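Local coordinates for protein alpha-L-rhamnosidase (Klebsiella oxytoca, PDB 4XHC) that probably hydrolyses terminal alpha-L-rhamnosyl bonds, releasing rhamnose, as a two-domain family GH78 glycosidase, and holds rhamnose in its pocket, at residues A[52-57]-A[193-198]; A[257-262]-A[534-539]; A[360-365]-A[462-467]. All coordinates share one frame; numbering follows the deposited sequence.

Contact 1. Residues A[52-57]-A[193-198]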
loop_
_atom_site.group_PDB
_atom_site.type_symbol
_atom_site.label_atom_id
_atom_site.label_comp_id
_atom_site.label_asym_id
_atom_site.label_seq_id
_atom_site.Cartn_x
_atom_site.Cartn_y
_atom_site.Cartn_z
ATOM N N ARG A 52 -23.204 -6.204 -8.635
ATOM C CA ARG A 52 -22.255 -6.414 -7.545
ATOM C C ARG A 52 -22.903 -7.399 -6.570
ATOM O O ARG A 52 -24.066 -7.243 -6.232
ATOM C CB ARG A 52 -21.935 -5.052 -6.899
ATOM C CG ARG A 52 -21.241 -5.057 -5.536
ATOM C CD ARG A 52 -20.923 -3.635 -5.058
ATOM N NE ARG A 52 -19.949 -2.973 -5.944
ATOM C CZ ARG A 52 -18.719 -2.561 -5.602
ATOM N NH1 ARG A 52 -18.251 -2.690 -4.355
ATOM N NH2 ARG A 52 -17.945 -1.989 -6.525
ATOM N N GLN A 53 -22.169 -8.423 -6.139
ATOM C CA GLN A 53 -22.745 -9.475 -5.291
ATOM C C GLN A 53 -21.733 -10.097 -4.317
ATOM O O GLN A 53 -20.696 -10.609 -4.740
ATOM C CB GLN A 53 -23.337 -10.557 -6.182
ATOM C CG GLN A 53 -23.924 -11.735 -5.428
ATOM C CD GLN A 53 -24.948 -12.501 -6.246
ATOM O OE1 GLN A 53 -24.960 -12.447 -7.481
ATOM N NE2 GLN A 53 -25.824 -13.219 -5.555
ATOM N N ALA A 54 -22.057 -10.076 -3.022
ATOM C CA ALA A 54 -21.137 -10.532 -1.956
ATOM C C ALA A 54 -20.981 -12.059 -1.867
ATOM O O ALA A 54 -21.937 -12.800 -2.065
ATOM C CB ALA A 54 -21.590 -9.989 -0.610
ATOM N N HIS A 55 -19.771 -12.517 -1.553
ATOM C CA HIS A 55 -19.502 -13.941 -1.363
ATOM C C HIS A 55 -18.496 -14.168 -0.245
ATOM O O HIS A 55 -17.434 -13.549 -0.239
ATOM C CB HIS A 55 -18.937 -14.552 -2.638
ATOM C CG HIS A 55 -19.971 -14.868 -3.666
ATOM N ND1 HIS A 55 -20.138 -14.113 -4.808
ATOM C CD2 HIS A 55 -20.886 -15.860 -3.730
ATOM C CE1 HIS A 55 -21.108 -14.631 -5.537
ATOM N NE2 HIS A 55 -21.581 -15.690 -4.905
ATOM N N PRO A 56 -18.811 -15.069 0.701
ATOM C CA PRO A 56 -17.812 -15.414 1.705
ATOM C C PRO A 56 -16.897 -16.515 1.177
ATOM O O PRO A 56 -17.288 -17.233 0.256
ATOM C CB PRO A 56 -18.662 -15.931 2.859
ATOM C CG PRO A 56 -19.830 -16.574 2.181
ATOM C CD PRO A 56 -20.047 -15.856 0.873
ATOM N N PRO A 57 -15.693 -16.659 1.753
ATOM C CA PRO A 57 -14.804 -17.756 1.382
ATOM C C PRO A 57 -15.242 -19.047 2.054
ATOM O O PRO A 57 -16.105 -19.006 2.925
ATOM C CB PRO A 57 -13.449 -17.300 1.904
ATOM C CG PRO A 57 -13.755 -16.379 3.024
ATOM C CD PRO A 57 -15.121 -15.814 2.810
ATOM N N GLN A 193 -14.632 -10.753 9.861
ATOM C CA GLN A 193 -15.409 -10.984 8.652
ATOM C C GLN A 193 -14.559 -10.736 7.436
ATOM O O GLN A 193 -13.790 -9.789 7.412
ATOM C CB GLN A 193 -16.627 -10.068 8.607
ATOM C CG GLN A 193 -17.275 -9.969 7.232
ATOM C CD GLN A 193 -18.610 -9.246 7.260
ATOM O OE1 GLN A 193 -18.937 -8.521 8.218
ATOM N NE2 GLN A 193 -19.394 -9.429 6.199
ATOM N N ILE A 194 -14.701 -11.588 6.430
ATOM C CA ILE A 194 -14.020 -11.394 5.163
ATOM C C ILE A 194 -14.951 -11.794 4.030
ATOM O O ILE A 194 -15.545 -12.865 4.069
ATOM C CB ILE A 194 -12.742 -12.243 5.066
ATOM C CG1 ILE A 194 -11.829 -11.979 6.273
ATOM C CG2 ILE A 194 -12.016 -11.951 3.752
ATOM C CD1 ILE A 194 -10.471 -12.648 6.204
ATOM N N GLU A 195 -15.076 -10.935 3.024
ATOM C CA GLU A 195 -15.889 -11.256 1.858
ATOM C C GLU A 195 -15.356 -10.575 0.607
ATOM O O GLU A 195 -14.589 -9.620 0.690
ATOM C CB GLU A 195 -17.361 -10.887 2.094
ATOM C CG GLU A 195 -17.642 -9.398 2.252
ATOM C CD GLU A 195 -19.124 -9.086 2.476
ATOM O OE1 GLU A 195 -19.917 -10.023 2.729
ATOM O OE2 GLU A 195 -19.499 -7.893 2.399
ATOM N N VAL A 196 -15.759 -11.103 -0.546
ATOM C CA VAL A 196 -15.484 -10.487 -1.848
ATOM C C VAL A 196 -16.791 -10.033 -2.487
ATOM O O VAL A 196 -17.774 -10.774 -2.491
ATOM C CB VAL A 196 -14.700 -11.427 -2.798
ATOM C CG1 VAL A 196 -15.504 -12.658 -3.186
ATOM C CG2 VAL A 196 -14.264 -10.678 -4.041
ATOM N N ASN A 197 -16.801 -8.797 -2.975
ATOM C CA ASN A 197 -17.925 -8.250 -3.734
ATOM C C ASN A 197 -17.668 -8.453 -5.228
ATOM O O ASN A 197 -16.922 -7.693 -5.839
ATOM C CB ASN A 197 -18.110 -6.755 -3.429
ATOM C CG ASN A 197 -18.729 -6.494 -2.071
ATOM O OD1 ASN A 197 -18.034 -6.224 -1.094
ATOM N ND2 ASN A 197 -20.051 -6.560 -2.009
ATOM N N ALA A 198 -18.274 -9.486 -5.808
ATOM C CA ALA A 198 -17.976 -9.890 -7.191
ATOM C C ALA A 198 -18.795 -9.106 -8.214
ATOM O O ALA A 198 -19.970 -8.805 -7.991
ATOM C CB ALA A 198 -18.219 -11.378 -7.367
#

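Contact 2. Residues A[257-262]-A[534-539]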
loop_
_atom_site.group_PDB
_atom_site.type_symbol
_atom_site.label_atom_id
_atom_site.label_comp_id
_atom_site.label_asym_id
_atom_site.label_seq_id
_atom_site.Cartn_x
_atom_site.Cartn_y
_atom_site.Cartn_z
ATOM N N ASN A 257 -21.100 -15.689 -26.277
ATOM C CA ASN A 257 -22.159 -14.808 -25.816
ATOM C C ASN A 257 -23.481 -15.102 -26.527
ATOM O O ASN A 257 -24.542 -15.129 -25.909
ATOM C CB ASN A 257 -21.747 -13.356 -26.057
ATOM C CG ASN A 257 -22.838 -12.370 -25.695
ATOM O OD1 ASN A 257 -23.206 -12.235 -24.534
ATOM N ND2 ASN A 257 -23.369 -11.686 -26.697
ATOM N N ASP A 258 -23.392 -15.330 -27.825
ATOM C CA ASP A 258 -24.539 -15.626 -28.663
ATOM C C ASP A 258 -25.480 -16.711 -28.139
ATOM O O ASP A 258 -26.688 -16.600 -28.269
ATOM C CB ASP A 258 -24.038 -16.060 -30.037
ATOM C CG ASP A 258 -24.734 -15.353 -31.148
ATOM O OD1 ASP A 258 -24.825 -14.106 -31.057
ATOM O OD2 ASP A 258 -25.170 -16.039 -32.100
ATOM N N VAL A 259 -24.909 -17.760 -27.561
ATOM C CA VAL A 259 -25.667 -18.928 -27.098
ATOM C C VAL A 259 -25.720 -19.053 -25.571
ATOM O O VAL A 259 -26.237 -20.034 -25.051
ATOM C CB VAL A 259 -25.078 -20.245 -27.673
ATOM C CG1 VAL A 259 -25.180 -20.254 -29.188
ATOM C CG2 VAL A 259 -23.628 -20.450 -27.230
ATOM N N THR A 260 -25.177 -18.073 -24.858
ATOM C CA THR A 260 -25.259 -18.037 -23.401
ATOM C C THR A 260 -26.063 -16.808 -22.973
ATOM O O THR A 260 -27.286 -16.893 -22.860
ATOM C CB THR A 260 -23.863 -18.053 -22.735
ATOM O OG1 THR A 260 -23.072 -16.961 -23.225
ATOM C CG2 THR A 260 -23.147 -19.365 -23.017
ATOM N N PHE A 261 -25.395 -15.671 -22.771
ATOM C CA PHE A 261 -26.030 -14.502 -22.160
ATOM C C PHE A 261 -26.717 -13.569 -23.146
ATOM O O PHE A 261 -27.487 -12.707 -22.737
ATOM C CB PHE A 261 -25.016 -13.711 -21.344
ATOM C CG PHE A 261 -24.385 -14.500 -20.238
ATOM C CD1 PHE A 261 -25.047 -14.683 -19.036
ATOM C CD2 PHE A 261 -23.130 -15.061 -20.402
ATOM C CE1 PHE A 261 -24.469 -15.416 -18.015
ATOM C CE2 PHE A 261 -22.547 -15.793 -19.388
ATOM C CZ PHE A 261 -23.215 -15.968 -18.191
ATOM N N ALA A 262 -26.448 -13.746 -24.434
ATOM C CA ALA A 262 -27.124 -12.991 -25.506
ATOM C C ALA A 262 -27.135 -11.468 -25.289
ATOM O O ALA A 262 -28.140 -10.811 -25.530
ATOM C CB ALA A 262 -28.545 -13.513 -25.723
ATOM N N PRO A 534 -15.628 -23.977 -26.154
ATOM C CA PRO A 534 -16.363 -25.237 -26.063
ATOM C C PRO A 534 -17.854 -25.081 -25.739
ATOM O O PRO A 534 -18.674 -25.873 -26.210
ATOM C CB PRO A 534 -15.640 -25.965 -24.943
ATOM C CG PRO A 534 -14.223 -25.540 -25.127
ATOM C CD PRO A 534 -14.277 -24.104 -25.578
ATOM N N ALA A 535 -18.204 -24.071 -24.951
ATOM C CA ALA A 535 -19.608 -23.761 -24.716
ATOM C C ALA A 535 -20.364 -23.521 -26.036
ATOM O O ALA A 535 -21.484 -24.009 -26.212
ATOM C CB ALA A 535 -19.735 -22.555 -23.796
ATOM N N TRP A 536 -19.741 -22.790 -26.961
ATOM C CA TRP A 536 -20.340 -22.534 -28.275
ATOM C C TRP A 536 -20.447 -23.816 -29.099
ATOM O O TRP A 536 -21.519 -24.142 -29.598
ATOM C CB TRP A 536 -19.549 -21.471 -29.050
ATOM C CG TRP A 536 -20.155 -21.105 -30.382
ATOM C CD1 TRP A 536 -21.301 -20.393 -30.597
ATOM C CD2 TRP A 536 -19.643 -21.429 -31.673
ATOM N NE1 TRP A 536 -21.539 -20.261 -31.942
ATOM C CE2 TRP A 536 -20.530 -20.884 -32.625
ATOM C CE3 TRP A 536 -18.518 -22.122 -32.120
ATOM C CZ2 TRP A 536 -20.328 -21.018 -33.997
ATOM C CZ3 TRP A 536 -18.316 -22.249 -33.491
ATOM C CH2 TRP A 536 -19.220 -21.700 -34.409
ATOM N N PHE A 537 -19.340 -24.542 -29.230
ATOM C CA PHE A 537 -19.342 -25.810 -29.965
ATOM C C PHE A 537 -20.400 -26.769 -29.418
ATOM O O PHE A 537 -21.154 -27.386 -30.178
ATOM C CB PHE A 537 -17.971 -26.491 -29.900
ATOM C CG PHE A 537 -16.897 -25.782 -30.675
ATOM C CD1 PHE A 537 -17.037 -25.555 -32.039
ATOM C CD2 PHE A 537 -15.729 -25.366 -30.047
ATOM C CE1 PHE A 537 -16.043 -24.908 -32.755
ATOM C CE2 PHE A 537 -14.730 -24.720 -30.756
ATOM C CZ PHE A 537 -14.886 -24.492 -32.111
ATOM N N ILE A 538 -20.450 -26.893 -28.098
ATOM C CA ILE A 538 -21.340 -27.850 -27.466
ATOM C C ILE A 538 -22.793 -27.456 -27.714
ATOM O O ILE A 538 -23.606 -28.297 -28.093
ATOM C CB ILE A 538 -21.017 -28.006 -25.963
ATOM C CG1 ILE A 538 -19.688 -28.753 -25.808
ATOM C CG2 ILE A 538 -22.114 -28.771 -25.233
ATOM C CD1 ILE A 538 -19.029 -28.557 -24.465
ATOM N N ARG A 539 -23.101 -26.174 -27.540
ATOM C CA ARG A 539 -24.473 -25.683 -27.689
ATOM C C ARG A 539 -24.914 -25.538 -29.145
ATOM O O ARG A 539 -25.998 -25.973 -29.504
ATOM C CB ARG A 539 -24.648 -24.352 -26.955
ATOM C CG ARG A 539 -24.612 -24.488 -25.442
ATOM C CD ARG A 539 -24.237 -23.185 -24.764
ATOM N NE ARG A 539 -24.023 -23.373 -23.331
ATOM C CZ ARG A 539 -24.875 -23.016 -22.374
ATOM N NH1 ARG A 539 -26.029 -22.426 -22.658
ATOM N NH2 ARG A 539 -24.559 -23.240 -21.108
#

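Contact 3. Residues A[360-365]-A[462-467]. With RAM (alpha-L-rhamnopyranose), chain C.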
loop_
_atom_site.group_PDB
_atom_site.type_symbol
_atom_site.label_atom_id
_atom_site.label_comp_id
_atom_site.label_asym_id
_atom_site.label_seq_id
_atom_site.Cartn_x
_atom_site.Cartn_y
_atom_site.Cartn_z
ATOM N N ASP A 360 -0.734 -17.094 -32.866
ATOM C CA ASP A 360 -0.588 -17.885 -31.618
ATOM C C ASP A 360 0.593 -17.347 -30.816
ATOM O O ASP A 360 1.400 -16.580 -31.331
ATOM C CB ASP A 360 -0.366 -19.369 -31.952
ATOM C CG ASP A 360 -0.452 -20.302 -30.724
ATOM O OD1 ASP A 360 -0.938 -19.887 -29.648
ATOM O OD2 ASP A 360 -0.048 -21.487 -30.844
ATOM N N TRP A 361 0.674 -17.710 -29.544
ATOM C CA TRP A 361 1.853 -17.396 -28.718
ATOM C C TRP A 361 2.931 -18.464 -28.906
ATOM O O TRP A 361 3.096 -19.370 -28.080
ATOM C CB TRP A 361 1.478 -17.255 -27.241
ATOM C CG TRP A 361 0.963 -15.905 -26.912
ATOM C CD1 TRP A 361 -0.271 -15.589 -26.438
ATOM C CD2 TRP A 361 1.667 -14.670 -27.058
ATOM N NE1 TRP A 361 -0.381 -14.225 -26.267
ATOM C CE2 TRP A 361 0.797 -13.638 -26.642
ATOM C CE3 TRP A 361 2.951 -14.336 -27.496
ATOM C CZ2 TRP A 361 1.177 -12.290 -26.656
ATOM C CZ3 TRP A 361 3.324 -13.007 -27.519
ATOM C CH2 TRP A 361 2.443 -11.997 -27.099
ATOM N N GLN A 362 3.647 -18.350 -30.017
ATOM C CA GLN A 362 4.637 -19.343 -30.426
ATOM C C GLN A 362 5.786 -18.617 -31.127
ATOM O O GLN A 362 5.750 -18.377 -32.321
ATOM C CB GLN A 362 3.963 -20.363 -31.352
ATOM C CG GLN A 362 4.888 -21.384 -31.995
ATOM C CD GLN A 362 5.599 -22.250 -30.997
ATOM O OE1 GLN A 362 6.618 -21.864 -30.446
ATOM N NE2 GLN A 362 5.048 -23.432 -30.748
ATOM N N ALA A 363 6.797 -18.254 -30.361
ATOM C CA ALA A 363 7.889 -17.429 -30.868
ATOM C C ALA A 363 8.594 -18.000 -32.105
ATOM O O ALA A 363 9.150 -17.254 -32.885
ATOM C CB ALA A 363 8.905 -17.204 -29.753
ATOM N N SER A 364 8.583 -19.316 -32.281
ATOM C CA SER A 364 9.275 -19.934 -33.406
ATOM C C SER A 364 8.374 -20.118 -34.648
ATOM O O SER A 364 8.756 -20.794 -35.603
ATOM C CB SER A 364 9.838 -21.289 -32.967
ATOM O OG SER A 364 8.778 -22.222 -32.749
ATOM N N LEU A 365 7.175 -19.551 -34.639
ATOM C CA LEU A 365 6.208 -19.813 -35.714
ATOM C C LEU A 365 6.422 -18.837 -36.854
ATOM O O LEU A 365 6.329 -17.642 -36.649
ATOM C CB LEU A 365 4.754 -19.681 -35.205
ATOM C CG LEU A 365 3.612 -19.758 -36.234
ATOM C CD1 LEU A 365 3.617 -21.086 -36.984
ATOM C CD2 LEU A 365 2.266 -19.563 -35.568
ATOM N N ALA A 462 4.103 -26.699 -32.620
ATOM C CA ALA A 462 2.846 -27.062 -31.986
ATOM C C ALA A 462 2.012 -25.851 -31.601
ATOM O O ALA A 462 2.487 -24.713 -31.666
ATOM C CB ALA A 462 3.121 -27.908 -30.756
ATOM N N MET A 463 0.768 -26.131 -31.209
ATOM C CA MET A 463 -0.163 -25.120 -30.723
ATOM C C MET A 463 0.055 -24.862 -29.227
ATOM O O MET A 463 0.208 -25.807 -28.453
ATOM C CB MET A 463 -1.596 -25.604 -30.921
ATOM C CG MET A 463 -1.951 -25.995 -32.352
ATOM S SD MET A 463 -3.656 -26.570 -32.508
ATOM C CE MET A 463 -3.459 -28.268 -31.970
ATOM N N ASN A 464 0.055 -23.593 -28.824
ATOM C CA ASN A 464 0.304 -23.233 -27.431
ATOM C C ASN A 464 -0.893 -22.657 -26.683
ATOM O O ASN A 464 -0.800 -22.444 -25.481
ATOM C CB ASN A 464 1.440 -22.215 -27.348
ATOM C CG ASN A 464 2.813 -22.851 -27.435
ATOM O OD1 ASN A 464 2.972 -24.071 -27.350
ATOM N ND2 ASN A 464 3.825 -22.013 -27.618
ATOM N N THR A 465 -2.007 -22.396 -27.358
ATOM C CA THR A 465 -3.140 -21.746 -26.696
ATOM C C THR A 465 -4.481 -22.386 -27.047
ATOM O O THR A 465 -4.649 -22.935 -28.131
ATOM C CB THR A 465 -3.210 -20.249 -27.055
ATOM O OG1 THR A 465 -3.342 -20.096 -28.474
ATOM C CG2 THR A 465 -1.961 -19.535 -26.590
ATOM N N PRO A 466 -5.448 -22.323 -26.125
ATOM C CA PRO A 466 -6.779 -22.741 -26.515
ATOM C C PRO A 466 -7.372 -21.852 -27.618
ATOM O O PRO A 466 -8.322 -22.257 -28.280
ATOM C CB PRO A 466 -7.579 -22.619 -25.218
ATOM C CG PRO A 466 -6.573 -22.678 -24.134
ATOM C CD PRO A 466 -5.376 -21.994 -24.695
ATOM N N TYR A 467 -6.826 -20.654 -27.806
ATOM C CA TYR A 467 -7.211 -19.786 -28.932
ATOM C C TYR A 467 -6.990 -20.487 -30.280
ATOM O O TYR A 467 -7.893 -20.549 -31.109
ATOM C CB TYR A 467 -6.409 -18.477 -28.879
ATOM C CG TYR A 467 -6.635 -17.529 -30.030
ATOM C CD1 TYR A 467 -7.803 -16.800 -30.128
ATOM C CD2 TYR A 467 -5.663 -17.338 -30.998
ATOM C CE1 TYR A 467 -8.026 -15.917 -31.170
ATOM C CE2 TYR A 467 -5.869 -16.458 -32.047
ATOM C CZ TYR A 467 -7.060 -15.746 -32.133
ATOM O OH TYR A 467 -7.285 -14.856 -33.170
HETATM C C1 RAM C . -1.865 -11.063 -25.238
HETATM C C2 RAM C . -3.142 -11.663 -24.683
HETATM C C3 RAM C . -4.326 -11.317 -25.566
HETATM C C4 RAM C . -3.920 -11.455 -27.024
HETATM C C5 RAM C . -2.895 -10.380 -27.347
HETATM C C6 RAM C . -1.899 -10.802 -28.398
HETATM O O1 RAM C . -1.136 -10.563 -24.187
HETATM O O2 RAM C . -2.960 -13.069 -24.687
HETATM O O3 RAM C . -5.434 -12.176 -25.290
HETATM O O4 RAM C . -5.043 -11.287 -27.869
HETATM O O5 RAM C . -2.157 -10.019 -26.160
HETATM O O HOH W 1 1.427 -22.555 -32.890
#

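Contact 1. Residues A[52-57]-A[193-198]
His55 and Val196 face each other as an antiparallel hydrogen-bonded pair, with their side chains on the same side of the sheet. Val196 CG1 lies beside His55 CB at 4.0 Å. The His55 ring leans toward the neighbouring pair, because CG is anti to the carbonyl carbon and beside the backbone N (chi1 -80°). Its edge therefore comes to Ala198, with ND1 4.2 Å from Ala198 CB. The same ring also meets Tyr103, with the planes about 35° apart.

The other side of the sheet carries Ala54, Asn197 and Glu195. Ala54 CB touches two longer side chains, 3.7 Å from Glu195 OE1 and 4.0 Å from Asn197 ND2. Next to it, Arg52 CG passes 4.0 Å from Asn197 ND2. The Arg52 chain bends at chi3, and its guanidinium plane is inclined 32° to the Asn197 amide plane. Glu195 is also held from outside, through OE2, by His108 ND1.

Backbone bonds fix the register. Gln53 pairs with Ala198 in both directions, and His55 N reaches Val196 O at 2.8 Å. Val196 N returns a bond to His55 O at 3.0 Å.

Strand 51-55 is an edge strand of its four-stranded sheet, next to 187-200. Ile194 and Val196 also touch Phe99 of the second antiparallel sheet, consistent with the beta-sandwich of the N-terminal domain.

Contact 2. Residues A[257-262]-A[534-539]
Thr260 CG2 sits over the centre of one face of the Arg539 guanidinium, 4.0 Å above its plane. Ala535 O lies at the edge of that group, in its plane. The other flat group, the Trp536 indole, is met at its edge by Val259 CG2, 4.1 Å from Trp536 CD1; Val259 CG1 is as close to the same atom. The contact joins two parts of the six-hairpin glycosidase domain, the all-helical barrel of family GH78. One is the last part of helix 247-259 and the loop after it. The other is helix 534-540, close to the chain end.

Val259 packs against both Trp536 and the aliphatic part of Arg539. Its CG2 is 3.7 Å from Arg539 CD and 4.0 Å from Trp536 CA. With Trp536 chi1 at -177° and chi2 at 71°, the CD1 edge of the indole faces the valine methyls. The Arg539 chain is extended from CG to NE and runs past Val259 obliquely.

A weak bond joins Arg539 NH1 to Val259 O at 3.4 Å. Firmer partners lie outside: Pro207 O takes NH1, and Asp220 forms a salt bridge with NH2. Thr260 OG1 bonds to Val256 O.

The chain folds back on Asn257 O. This oxygen accepts Thr260 N at 3.2 Å and Ala262 N at 2.8 Å, from opposite faces of its carbonyl plane.

Contact 3. Residues A[360-365]-A[462-467]
Asp360 OD2 is gripped by the backbone N of Asn464 at 2.9 Å and by a water at 2.7 Å. The backbone bond is nearly straight, 168° at the hydrogen, and uses the syn lone pair of OD2. The water also donates to Ala462 O, so it bridges the two segments. This contact joins a loop before helix 368-389 to the N-terminal end of helix 466-478, in the helical barrel of the catalytic domain.

The second carboxylate oxygen is used too. Thr465 OG1 donates to Asp360 OD1 at 2.7 Å, arriving from above the carboxylate plane. Thr465 is the N-cap of helix 466-478, and its OG1 also takes the backbone N of Leu468. Asp360 probably helps to orient the capping hydroxyl. A weak bond from Trp361 N to OD1 adds to the hold on the carboxylate.

Two side-chain amides each donate to a backbone carbonyl of the other segment. Asn464 ND2 donates to Trp361 O at 2.8 Å, with the oxygen in the amide plane. Trp361 is the centre of an inverse gamma turn, and this bond ties the turn to the second segment. Gln362 NE2 donates to Ala462 O at 3.0 Å. The Gln362 chain bends at chi2, and its side chain crosses that of Asn464 at about a right angle. A weak bond from Ser364 OG reaches Gln362 OE1.

The bonds use the Trp361 carbonyl and the side chains of the residues before and after it. The Trp361 side chain leads away from the second segment to the bound rhamnose. Phe358 and Tyr518 meet the indole edge-to-face. The sugar lies at its edge. Trp361 CZ2 is 3.6 Å from C1 of the rhamnose. Trp361 NE1 donates to rhamnose O2 at 3.2 Å, nearly straight at 164°.

Contact 1 belongs to the beta-rich N-terminal part, and contacts 2 and 3 to the helical catalytic domain. The centres of contacts 1 and 3 are about 36 Å apart, on opposite sides of the chain's centre. Contact 2 lies nearer to contact 1, about 28 Å between centres and 11 Å between nearest atoms. Contact 3 is nested in the chain loop that contact 2 closes. Their centres are about 24 Å apart and their nearest atoms about 7 Å, without touching. Contact 3 reaches the rhamnose directly through Trp361. Segment 257-262 includes the last part of the helix that carries Asp249, which also bonds the sugar. Pocket residues His528 and Trp530 come just before segment 534-539.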